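Local coordinates for cyclic nucleotide-binding domain (CNMP-BD) protein (Geobacter metallireducens, PDB 3MDP) that is of unknown specific function, but carries a cyclic nucleotide-binding domain and, judged by its family, may act as a DNA-binding transcription factor, at residues I40-L50 against I83-K91; I25-F34 against P104-L115. All blocks are in the same frame, centred on the assembly; numbering follows the deposited sequence. Where two conformers were deposited one is given.

Contact 1 and contact 2, with centres about 12 Å apart, both reach the same antiparallel sheet, in which strands 49-55 and 105-111 are neighbours. The junction is seen in several atom pairs: N49 ND2 of contact 1 probably hydrogen-bonds to D109 OD1 of contact 2 at 2.7 Å, L50 O probably accepts from I110 N at 2.8 Å, and L50 CD2 packs on L115 CD1 at 3.6 Å. Contact 1 contains G85, V86 and S87, which bind a succinate, probably from the crystallisation liquor, that may mark the ligand pocket. Contact 2 lies outside this site, the L115 side chain being about 10 Å from that of V86. Further along, I40 CG1 rests 3.9 Å from F34 CG.

Contact 1 (I40-L50 against I83-K91); sequences IFKENSKADNL and IFGVSSLIK
A47 passes S88 at 4.5 Å between their CA atoms and L50 passes G85 at 4.8 Å between theirs, with a CA-H...O contact from S88 CA to A47 O. A47 is the centre of an inverse gamma turn, and its methyl CB presses on the peptide joining S87 to S88, 3.3 Å from S88 N. L50 carries its CG anti to its own N (chi1 178°); the CD1 branch then reaches G85 O at 3.4 Å, while CD2 turns to L89 CD1 at 4.3 Å. G85 O accepts from both S88 N and, in the S88 conformer described, S88 OG at 2.6 Å, closing the 3-10 segment 86-88. Glycine followed by such a short turn after strand 83-84 is consistent with the phosphate-binding cassette of cyclic nucleotide-binding domains, and here V86 N and S87 OG hydrogen-bond to succinate. F41 meets F84 rim to rim: F41 CE2 is 3.6 Å from F84 CD2, and the planes differ by 28°, with neither ring over the other's face. F41 CZ also reaches G85 N at 3.6 Å. R116 NH1 hydrogen-bonds to A47 O and S88 O, tying both segments to helix 112-121.

Contact 2 (I25-F34 against P104-L115); sequences IALISEEKSF and PVRVVDINGARL. With EDO (1,2-ethanediol), chain C.
K32 pairs with V107 and E30 with D109 in the antiparallel strands 29-34 and 105-111, and the K32 side chain reaches diagonally to D109 in a salt bridge. In the K32 conformer described, the chain runs extended and bends only at its last torsion (chi4 69°), bringing NZ to D109 OD2 at 2.6 Å from above the carboxylate plane. NZ also bridges to E30 OE1 at 2.9 Å, so one ammonium lies between two carboxylates and probably offsets their mutual repulsion. On the face that carries S29, E31, S33, R106 and V108, R106 turns at chi3 (-66°) and directs NH1 to E31 OE2 at 2.9 Å. The acceptor lies near the guanidinium plane, but the carboxylate is tilted 42° against it; R106 NE pairs with E55. F34 CE1 meets V107 CG2 at 3.9 Å, the methyl lying at the ring edge. At the other end, I28 CD1 reaches R114 CB at 3.7 Å, I110 CG2 at 3.8 Å and L115 CD2 at 3.9 Å. N111 is the N-cap of helix 112-121, its OD1 accepting from R114 N at 2.9 Å. Such long antiparallel pairing, closing the first strand onto the last, is characteristic of the double-stranded beta-helix of cyclic nucleotide-binding domains.

Contact 1 (I40-L50 against I83-K91)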
# COMPACT_ATOMS: atom_id res chain seq x y z
N ILE A 40 1.48 -21.10 5.78
CA ILE A 40 2.18 -20.78 4.53
C ILE A 40 3.43 -19.93 4.82
O ILE A 40 4.50 -20.18 4.26
CB ILE A 40 1.25 -20.04 3.56
CG1 ILE A 40 0.06 -20.96 3.20
CG2 ILE A 40 1.99 -19.61 2.25
CD1 ILE A 40 -1.02 -20.28 2.38
N PHE A 41 3.28 -18.93 5.67
CA PHE A 41 4.43 -18.19 6.20
C PHE A 41 4.08 -17.60 7.56
O PHE A 41 2.91 -17.48 7.90
CB PHE A 41 4.95 -17.12 5.21
CG PHE A 41 3.94 -16.06 4.79
CD1 PHE A 41 3.52 -15.07 5.68
CD2 PHE A 41 3.45 -16.03 3.50
CE1 PHE A 41 2.61 -14.09 5.31
CE2 PHE A 41 2.57 -15.05 3.11
CZ PHE A 41 2.15 -14.06 4.02
N LYS A 42 5.12 -17.25 8.31
CA LYS A 42 5.00 -16.81 9.68
C LYS A 42 5.37 -15.34 9.89
O LYS A 42 6.34 -14.81 9.32
CB LYS A 42 5.93 -17.65 10.56
CG LYS A 42 5.66 -19.14 10.51
CD LYS A 42 6.63 -19.91 11.38
CE LYS A 42 6.60 -21.40 11.05
NZ LYS A 42 7.74 -22.14 11.67
N GLU A 43 4.59 -14.69 10.74
CA GLU A 43 4.90 -13.35 11.24
C GLU A 43 6.35 -13.27 11.70
O GLU A 43 6.86 -14.18 12.34
CB GLU A 43 3.98 -12.99 12.39
CG GLU A 43 4.08 -11.53 12.85
CD GLU A 43 3.10 -11.18 13.96
OE1 GLU A 43 2.19 -12.01 14.24
OE2 GLU A 43 3.25 -10.10 14.59
N ASN A 44 7.00 -12.17 11.34
CA ASN A 44 8.37 -11.84 11.71
C ASN A 44 9.44 -12.52 10.88
O ASN A 44 10.60 -12.17 11.01
CB ASN A 44 8.61 -12.03 13.21
CG ASN A 44 7.78 -11.07 14.03
OD1 ASN A 44 7.58 -9.91 13.65
ND2 ASN A 44 7.25 -11.55 15.14
N SER A 45 9.07 -13.45 10.00
CA SER A 45 10.04 -14.06 9.10
C SER A 45 10.38 -13.09 8.00
O SER A 45 9.54 -12.26 7.61
CB SER A 45 9.53 -15.37 8.46
OG SER A 45 9.39 -16.40 9.42
N LYS A 46 11.59 -13.22 7.46
CA LYS A 46 12.00 -12.47 6.28
C LYS A 46 11.02 -12.72 5.15
O LYS A 46 10.71 -13.87 4.84
CB LYS A 46 13.43 -12.85 5.87
CG LYS A 46 14.04 -12.03 4.75
CD LYS A 46 14.22 -10.54 5.08
CE LYS A 46 15.30 -9.93 4.20
NZ LYS A 46 14.86 -8.65 3.65
N ALA A 47 10.53 -11.66 4.55
CA ALA A 47 9.50 -11.77 3.52
C ALA A 47 10.14 -12.08 2.16
O ALA A 47 10.40 -11.19 1.38
CB ALA A 47 8.65 -10.48 3.46
N ASP A 48 10.43 -13.35 1.92
CA ASP A 48 11.11 -13.75 0.70
C ASP A 48 10.18 -14.30 -0.38
O ASP A 48 10.66 -14.72 -1.44
CB ASP A 48 12.22 -14.77 1.05
CG ASP A 48 13.48 -14.09 1.60
OD1 ASP A 48 13.71 -12.90 1.31
OD2 ASP A 48 14.23 -14.77 2.31
N ASN A 49 8.86 -14.27 -0.14
CA ASN A 49 7.86 -14.81 -1.07
C ASN A 49 6.62 -13.92 -1.16
O ASN A 49 5.99 -13.63 -0.14
CB ASN A 49 7.42 -16.21 -0.63
CG ASN A 49 8.59 -17.19 -0.57
OD1 ASN A 49 9.31 -17.24 0.42
ND2 ASN A 49 8.78 -17.95 -1.65
N LEU A 50 6.32 -13.46 -2.38
CA LEU A 50 5.10 -12.73 -2.66
C LEU A 50 4.18 -13.76 -3.34
O LEU A 50 4.62 -14.52 -4.21
CB LEU A 50 5.39 -11.54 -3.57
CG LEU A 50 4.17 -10.72 -3.97
CD1 LEU A 50 3.62 -9.98 -2.75
CD2 LEU A 50 4.50 -9.77 -5.10
N ILE A 83 -3.33 -10.76 -3.91
CA ILE A 83 -1.99 -11.02 -3.44
C ILE A 83 -1.85 -10.95 -1.92
O ILE A 83 -2.61 -10.23 -1.22
CB ILE A 83 -0.91 -10.09 -4.13
CG1 ILE A 83 -1.07 -8.62 -3.75
CG2 ILE A 83 -0.98 -10.24 -5.68
CD1 ILE A 83 0.19 -7.80 -4.02
N PHE A 84 -0.86 -11.67 -1.42
CA PHE A 84 -0.51 -11.64 -0.00
C PHE A 84 0.98 -11.92 0.14
O PHE A 84 1.63 -12.26 -0.83
CB PHE A 84 -1.42 -12.58 0.85
CG PHE A 84 -1.28 -14.05 0.53
CD1 PHE A 84 -1.88 -14.60 -0.58
CD2 PHE A 84 -0.56 -14.89 1.38
CE1 PHE A 84 -1.73 -15.98 -0.88
CE2 PHE A 84 -0.45 -16.24 1.12
CZ PHE A 84 -1.04 -16.79 -0.01
N GLY A 85 1.54 -11.70 1.32
CA GLY A 85 3.00 -11.59 1.46
C GLY A 85 3.55 -10.27 0.94
O GLY A 85 4.70 -10.21 0.49
N VAL A 86 2.76 -9.21 1.04
CA VAL A 86 3.10 -7.91 0.45
C VAL A 86 4.36 -7.27 1.04
O VAL A 86 5.04 -6.48 0.37
CB VAL A 86 1.92 -6.89 0.52
CG1 VAL A 86 0.75 -7.36 -0.33
CG2 VAL A 86 1.47 -6.63 1.99
N SER A 87 4.70 -7.61 2.28
CA SER A 87 5.96 -7.10 2.87
C SER A 87 7.24 -7.57 2.14
O SER A 87 8.32 -7.05 2.40
CB SER A 87 6.04 -7.42 4.36
OG SER A 87 5.12 -6.63 5.08
N SER A 88 7.12 -8.53 1.22
CA SER A 88 8.24 -8.82 0.31
C SER A 88 8.68 -7.59 -0.49
O SER A 88 9.82 -7.52 -0.96
CB SER A 88 7.91 -10.01 -0.62
OG SER A 88 6.65 -9.86 -1.23
N LEU A 89 7.79 -6.60 -0.62
CA LEU A 89 8.12 -5.34 -1.29
C LEU A 89 7.98 -4.09 -0.40
O LEU A 89 8.11 -2.97 -0.90
CB LEU A 89 7.25 -5.16 -2.53
CG LEU A 89 7.50 -6.12 -3.71
CD1 LEU A 89 6.45 -5.90 -4.82
CD2 LEU A 89 8.89 -5.91 -4.23
N ILE A 90 7.70 -4.26 0.89
CA ILE A 90 7.54 -3.14 1.81
C ILE A 90 8.56 -3.23 2.94
O ILE A 90 8.49 -4.10 3.80
CB ILE A 90 6.10 -3.04 2.42
CG1 ILE A 90 5.00 -3.08 1.32
CG2 ILE A 90 5.96 -1.74 3.26
CD1 ILE A 90 3.60 -3.32 1.85
N LYS A 91 9.53 -2.31 2.94
CA LYS A 91 10.45 -2.19 4.08
C LYS A 91 9.72 -2.23 5.40
O LYS A 91 8.68 -1.60 5.56
CB LYS A 91 11.20 -0.88 4.01
CG LYS A 91 12.22 -0.83 2.96
CD LYS A 91 13.06 0.42 3.07
CE LYS A 91 14.10 0.47 1.97
NZ LYS A 91 15.09 1.57 2.20

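Contact 2 (I25-F34 against P104-L115)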
# COMPACT_ATOMS: atom_id res chain seq x y z
N ILE A 25 8.94 -11.80 -14.53
CA ILE A 25 8.34 -12.23 -13.26
C ILE A 25 8.04 -13.73 -13.29
O ILE A 25 8.29 -14.43 -12.30
CB ILE A 25 7.07 -11.40 -12.87
CG1 ILE A 25 7.47 -9.97 -12.53
CG2 ILE A 25 6.33 -12.02 -11.69
CD1 ILE A 25 6.33 -8.98 -12.46
N ALA A 26 7.53 -14.24 -14.41
CA ALA A 26 7.27 -15.69 -14.58
C ALA A 26 8.51 -16.56 -14.30
O ALA A 26 8.43 -17.63 -13.66
CB ALA A 26 6.73 -15.99 -15.98
N LEU A 27 9.66 -16.07 -14.75
CA LEU A 27 10.90 -16.78 -14.60
C LEU A 27 11.24 -17.02 -13.13
O LEU A 27 11.83 -18.05 -12.79
CB LEU A 27 12.01 -15.98 -15.29
CG LEU A 27 13.27 -16.69 -15.72
CD1 LEU A 27 12.97 -17.91 -16.63
CD2 LEU A 27 14.16 -15.65 -16.43
N ILE A 28 10.86 -16.08 -12.26
CA ILE A 28 11.13 -16.18 -10.82
C ILE A 28 9.89 -16.62 -10.01
O ILE A 28 9.78 -16.38 -8.80
CB ILE A 28 11.73 -14.84 -10.26
CG1 ILE A 28 10.74 -13.66 -10.48
CG2 ILE A 28 13.10 -14.62 -10.85
CD1 ILE A 28 10.86 -12.56 -9.50
N SER A 29 8.95 -17.27 -10.68
CA SER A 29 7.70 -17.67 -10.04
C SER A 29 7.50 -19.15 -10.20
O SER A 29 7.96 -19.75 -11.17
CB SER A 29 6.50 -16.94 -10.65
OG SER A 29 6.58 -15.54 -10.49
N GLU A 30 6.74 -19.73 -9.29
CA GLU A 30 6.44 -21.14 -9.36
C GLU A 30 5.06 -21.36 -8.77
O GLU A 30 4.69 -20.70 -7.80
CB GLU A 30 7.54 -21.85 -8.58
CG GLU A 30 7.24 -23.21 -8.13
CD GLU A 30 8.47 -23.83 -7.47
OE1 GLU A 30 9.21 -23.11 -6.75
OE2 GLU A 30 8.69 -25.04 -7.68
N GLU A 31 4.29 -22.25 -9.38
CA GLU A 31 2.99 -22.60 -8.87
C GLU A 31 3.24 -23.52 -7.68
O GLU A 31 4.12 -24.39 -7.75
CB GLU A 31 2.13 -23.25 -9.96
CG GLU A 31 0.66 -23.34 -9.56
CD GLU A 31 -0.31 -23.59 -10.73
OE1 GLU A 31 -0.04 -23.14 -11.88
OE2 GLU A 31 -1.35 -24.21 -10.44
N LYS A 32 2.56 -23.25 -6.57
CA LYS A 32 2.70 -24.06 -5.36
C LYS A 32 1.31 -24.38 -4.79
O LYS A 32 0.37 -23.62 -5.01
CB LYS A 32 3.51 -23.32 -4.30
CG LYS A 32 5.01 -23.24 -4.58
CD LYS A 32 5.79 -23.01 -3.31
CE LYS A 32 7.30 -23.20 -3.53
NZ LYS A 32 7.88 -22.15 -4.38
N SER A 33 1.20 -25.52 -4.10
CA SER A 33 -0.03 -25.92 -3.42
C SER A 33 0.23 -26.06 -1.92
O SER A 33 1.34 -26.43 -1.50
CB SER A 33 -0.53 -27.25 -3.97
OG SER A 33 -1.16 -27.12 -5.23
N PHE A 34 -0.79 -25.73 -1.11
CA PHE A 34 -0.74 -25.88 0.35
C PHE A 34 -2.05 -26.51 0.82
O PHE A 34 -3.13 -26.13 0.35
CB PHE A 34 -0.54 -24.55 1.08
CG PHE A 34 0.76 -23.88 0.77
CD1 PHE A 34 0.86 -23.00 -0.31
CD2 PHE A 34 1.91 -24.13 1.53
CE1 PHE A 34 2.06 -22.40 -0.64
CE2 PHE A 34 3.14 -23.51 1.23
CZ PHE A 34 3.21 -22.64 0.15
N PRO A 104 -8.10 -26.01 0.50
CA PRO A 104 -6.93 -26.37 -0.29
C PRO A 104 -6.51 -25.18 -1.16
O PRO A 104 -7.35 -24.57 -1.80
CB PRO A 104 -7.40 -27.59 -1.10
CG PRO A 104 -8.55 -28.20 -0.24
CD PRO A 104 -9.21 -26.99 0.40
N VAL A 105 -5.22 -24.83 -1.12
CA VAL A 105 -4.73 -23.58 -1.72
C VAL A 105 -3.75 -23.88 -2.86
O VAL A 105 -2.91 -24.77 -2.75
CB VAL A 105 -4.08 -22.71 -0.64
CG1 VAL A 105 -3.03 -21.72 -1.23
CG2 VAL A 105 -5.14 -21.96 0.16
N ARG A 106 -3.90 -23.14 -3.97
CA ARG A 106 -2.85 -22.98 -4.99
C ARG A 106 -2.50 -21.50 -5.13
O ARG A 106 -3.39 -20.62 -5.16
CB ARG A 106 -3.28 -23.50 -6.36
CG ARG A 106 -3.53 -24.98 -6.44
CD ARG A 106 -3.80 -25.46 -7.88
NE ARG A 106 -5.06 -24.91 -8.39
CZ ARG A 106 -5.18 -23.99 -9.36
NH1 ARG A 106 -4.13 -23.50 -10.00
NH2 ARG A 106 -6.39 -23.57 -9.70
N VAL A 107 -1.21 -21.25 -5.26
CA VAL A 107 -0.68 -19.90 -5.41
C VAL A 107 0.37 -19.86 -6.52
O VAL A 107 0.91 -20.90 -6.92
CB VAL A 107 -0.00 -19.38 -4.13
CG1 VAL A 107 -0.95 -19.40 -2.93
CG2 VAL A 107 1.32 -20.22 -3.78
N VAL A 108 0.57 -18.66 -7.06
CA VAL A 108 1.80 -18.30 -7.70
C VAL A 108 2.72 -17.74 -6.61
O VAL A 108 2.39 -16.75 -5.94
CB VAL A 108 1.62 -17.21 -8.77
CG1 VAL A 108 2.98 -17.00 -9.44
CG2 VAL A 108 0.57 -17.67 -9.82
N ASP A 109 3.86 -18.42 -6.44
CA ASP A 109 4.89 -18.04 -5.46
C ASP A 109 6.04 -17.34 -6.20
O ASP A 109 6.72 -17.92 -7.03
CB ASP A 109 5.36 -19.32 -4.75
CG ASP A 109 6.42 -19.09 -3.68
OD1 ASP A 109 6.75 -17.94 -3.38
OD2 ASP A 109 6.95 -20.10 -3.15
N ILE A 110 6.20 -16.07 -5.89
CA ILE A 110 7.17 -15.20 -6.54
C ILE A 110 8.34 -14.93 -5.59
O ILE A 110 8.13 -14.66 -4.40
CB ILE A 110 6.52 -13.88 -6.99
CG1 ILE A 110 5.20 -14.18 -7.71
CG2 ILE A 110 7.50 -13.08 -7.87
CD1 ILE A 110 4.33 -12.98 -7.98
N ASN A 111 9.54 -15.03 -6.12
CA ASN A 111 10.77 -14.83 -5.35
C ASN A 111 10.91 -13.36 -4.98
O ASN A 111 11.17 -12.51 -5.84
CB ASN A 111 11.98 -15.32 -6.16
CG ASN A 111 13.29 -15.29 -5.35
OD1 ASN A 111 13.57 -14.32 -4.66
ND2 ASN A 111 14.09 -16.34 -5.46
N GLY A 112 10.69 -13.05 -3.70
CA GLY A 112 10.70 -11.68 -3.24
C GLY A 112 12.09 -11.04 -3.28
O GLY A 112 12.21 -9.86 -3.60
N ALA A 113 13.13 -11.81 -2.98
CA ALA A 113 14.50 -11.28 -3.06
C ALA A 113 14.80 -10.81 -4.47
O ALA A 113 15.36 -9.74 -4.67
CB ALA A 113 15.53 -12.33 -2.60
N ARG A 114 14.38 -11.61 -5.46
CA ARG A 114 14.53 -11.22 -6.87
C ARG A 114 13.71 -10.00 -7.21
O ARG A 114 14.20 -9.10 -7.92
CB ARG A 114 14.17 -12.37 -7.82
CG ARG A 114 15.14 -13.50 -7.83
CD ARG A 114 16.55 -13.00 -8.23
NE ARG A 114 17.43 -14.08 -8.65
CZ ARG A 114 18.76 -14.00 -8.75
NH1 ARG A 114 19.42 -12.89 -8.46
NH2 ARG A 114 19.45 -15.06 -9.16
N LEU A 115 12.48 -9.91 -6.71
CA LEU A 115 11.66 -8.72 -7.02
C LEU A 115 12.31 -7.47 -6.49
O LEU A 115 12.25 -6.39 -7.11
CB LEU A 115 10.25 -8.82 -6.43
CG LEU A 115 9.23 -9.68 -7.13
CD1 LEU A 115 7.93 -9.68 -6.32
CD2 LEU A 115 8.99 -9.21 -8.59
C1 EDO C . 9.80 -18.59 -4.71
O1 EDO C . 11.23 -18.44 -4.57
C2 EDO C . 9.47 -19.49 -5.89
O2 EDO C . 9.49 -18.70 -7.06